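Local atomic coordinates of lipase (Streptomyces rimosus, PDB entry 5MAL), a protein that hydrolyses ester bonds of triacylglycerols, other lipid esters and long-chain acyl-CoA as a secreted, monomeric serine esterase of the GDSL (SGNH hydrolase) family. Residues Asp73-Thr78 / Ala134-Leu139. Residues are numbered along the deposited sequence; the frame is centred on the assembly and turned at random.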
loop_
_atom_site.group_PDB
_atom_site.type_symbol
_atom_site.label_atom_id
_atom_site.label_comp_id
_atom_site.label_asym_id
_atom_site.label_seq_id
_atom_site.Cartn_x
_atom_site.Cartn_y
_atom_site.Cartn_z
ATOM N N ASP A 73 2.153 -6.624 -19.317
ATOM C CA ASP A 73 0.724 -6.957 -19.400
ATOM C C ASP A 73 -0.058 -6.461 -18.201
ATOM O O ASP A 73 -1.248 -6.143 -18.298
ATOM C CB ASP A 73 0.535 -8.472 -19.502
ATOM C CG ASP A 73 1.163 -9.044 -20.752
ATOM O OD1 ASP A 73 0.536 -8.955 -21.823
ATOM O OD2 ASP A 73 2.297 -9.556 -20.661
ATOM N N LEU A 74 0.603 -6.480 -17.052
ATOM C CA LEU A 74 -0.049 -6.125 -15.799
ATOM C C LEU A 74 0.885 -5.289 -14.949
ATOM O O LEU A 74 2.063 -5.607 -14.812
ATOM C CB LEU A 74 -0.475 -7.388 -15.048
ATOM C CG LEU A 74 -1.126 -7.242 -13.669
ATOM C CD1 LEU A 74 -2.457 -6.483 -13.751
ATOM C CD2 LEU A 74 -1.329 -8.600 -13.006
ATOM N N VAL A 75 0.365 -4.193 -14.410
ATOM C CA VAL A 75 1.107 -3.410 -13.446
ATOM C C VAL A 75 0.246 -3.256 -12.201
ATOM O O VAL A 75 -0.932 -2.912 -12.294
ATOM C CB VAL A 75 1.481 -2.012 -13.985
ATOM C CG1 VAL A 75 2.172 -1.191 -12.907
ATOM C CG2 VAL A 75 2.356 -2.131 -15.217
ATOM N N SER A 76 0.821 -3.529 -11.040
ATOM C CA SER A 76 0.132 -3.215 -9.795
ATOM C C SER A 76 0.946 -2.203 -9.011
ATOM O O SER A 76 2.168 -2.135 -9.142
ATOM C CB SER A 76 -0.110 -4.465 -8.943
ATOM O OG SER A 76 1.105 -5.111 -8.620
ATOM N N ILE A 77 0.282 -1.428 -8.164
ATOM C CA ILE A 77 1.026 -0.485 -7.350
ATOM C C ILE A 77 0.236 -0.039 -6.134
ATOM O O ILE A 77 -0.980 0.120 -6.203
ATOM C CB ILE A 77 1.443 0.747 -8.188
ATOM C CG1 ILE A 77 2.389 1.651 -7.391
ATOM C CG2 ILE A 77 0.202 1.497 -8.706
ATOM C CD1 ILE A 77 3.088 2.702 -8.252
ATOM N N THR A 78 0.933 0.075 -5.008
ATOM C CA THR A 78 0.493 0.895 -3.886
ATOM C C THR A 78 1.604 1.918 -3.712
ATOM O O THR A 78 2.757 1.555 -3.603
ATOM C CB THR A 78 0.275 0.101 -2.563
ATOM O OG1 THR A 78 1.491 -0.546 -2.187
ATOM C CG2 THR A 78 -0.814 -0.948 -2.713
ATOM N N ALA A 134 -0.674 -2.334 -20.888
ATOM C CA ALA A 134 -0.757 -3.005 -19.601
ATOM C C ALA A 134 -2.077 -2.692 -18.932
ATOM O O ALA A 134 -2.567 -1.555 -18.971
ATOM C CB ALA A 134 0.422 -2.600 -18.683
ATOM N N GLN A 135 -2.683 -3.716 -18.361
ATOM C CA GLN A 135 -3.783 -3.502 -17.427
ATOM C C GLN A 135 -3.138 -3.040 -16.135
ATOM O O GLN A 135 -2.198 -3.669 -15.641
ATOM C CB GLN A 135 -4.624 -4.764 -17.194
ATOM C CG GLN A 135 -5.503 -5.228 -18.368
ATOM C CD GLN A 135 -6.708 -4.322 -18.667
ATOM O OE1 GLN A 135 -6.565 -3.128 -18.964
ATOM N NE2 GLN A 135 -7.902 -4.904 -18.618
ATOM N N VAL A 136 -3.614 -1.928 -15.594
ATOM C CA VAL A 136 -2.974 -1.341 -14.431
ATOM C C VAL A 136 -3.920 -1.349 -13.255
ATOM O O VAL A 136 -5.057 -0.892 -13.358
ATOM C CB VAL A 136 -2.497 0.088 -14.728
ATOM C CG1 VAL A 136 -1.783 0.676 -13.547
ATOM C CG2 VAL A 136 -1.555 0.078 -15.923
ATOM N N VAL A 137 -3.460 -1.906 -12.141
ATOM C CA VAL A 137 -4.286 -1.957 -10.950
ATOM C C VAL A 137 -3.612 -1.167 -9.846
ATOM O O VAL A 137 -2.539 -1.546 -9.356
ATOM C CB VAL A 137 -4.511 -3.391 -10.457
ATOM C CG1 VAL A 137 -5.567 -3.391 -9.344
ATOM C CG2 VAL A 137 -4.917 -4.298 -11.599
ATOM N N VAL A 138 -4.237 -0.069 -9.456
ATOM C CA VAL A 138 -3.769 0.677 -8.295
ATOM C C VAL A 138 -4.535 0.175 -7.086
ATOM O O VAL A 138 -5.762 0.132 -7.097
ATOM C CB VAL A 138 -3.983 2.178 -8.448
ATOM C CG1 VAL A 138 -3.434 2.888 -7.215
ATOM C CG2 VAL A 138 -3.305 2.678 -9.708
ATOM N N LEU A 139 -3.823 -0.249 -6.058
ATOM C CA LEU A 139 -4.491 -0.736 -4.876
ATOM C C LEU A 139 -4.371 0.320 -3.797
ATOM O O LEU A 139 -3.351 1.006 -3.694
ATOM C CB LEU A 139 -3.897 -2.056 -4.426
ATOM C CG LEU A 139 -4.210 -3.239 -5.348
ATOM C CD1 LEU A 139 -3.186 -3.410 -6.462
ATOM C CD2 LEU A 139 -4.301 -4.506 -4.519
#
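Five backbone hydrogen bonds join segments 73-78 and 134-139, whose strands run parallel, from Gln135 N to Asp73 O at one end to Leu139 N to Ile77 O at the other. The shortest and straightest runs from Val137 N to Val75 O (2.7 Å, 173° at the hydrogen), almost along the C=O axis; at the N-terminal end Gln135 N instead sits above the carbonyl plane of Asp73. Each acceptor carbonyl also takes a CA-H; Ser76 CA, for example, lies 3.2 Å from Val137 O.

Side chains pair on both faces. On one, bridge partners Ile77 and Val138 point the same way, side by side. CG1 of Ile77 is anti to its backbone N (chi1 -172°), which turns Ile77 CG2 to Val138 CG2 (3.8 Å). Further along, Val75 CG2 rests on Ala134 CB at 4.0 Å. On the other face Leu74, with CG anti to N, sends CD1 obliquely across to Val137 CG2 (3.9 Å), and Leu139 CD1 reaches Ser76 CB. Thr78 CG2 packs against Leu139 CB (3.7 Å), while OG1, in the crowded position, hydrogen-bonds Ser12 OG and Asp9 OD1.

Buried Ser76 OG is satisfied by Tyr4 OH, and Asp73 OD2 by Asp3 N. Thr78 ends about 7 Å, side chain to side chain, from the nucleophile Ser10, so the pair leads to the active site at the C-terminal ends of the parallel strands. A beta-alpha-beta crossover through helices 86-96 and 98-130 joins the two, in the alpha/beta fold of SGNH hydrolases. Strand 3-8 flanks 74-78 and strand 184-186 flanks 135-139, while helices 34-40 and 219-232 pack over the Leu74, Ser76 and Val137 face.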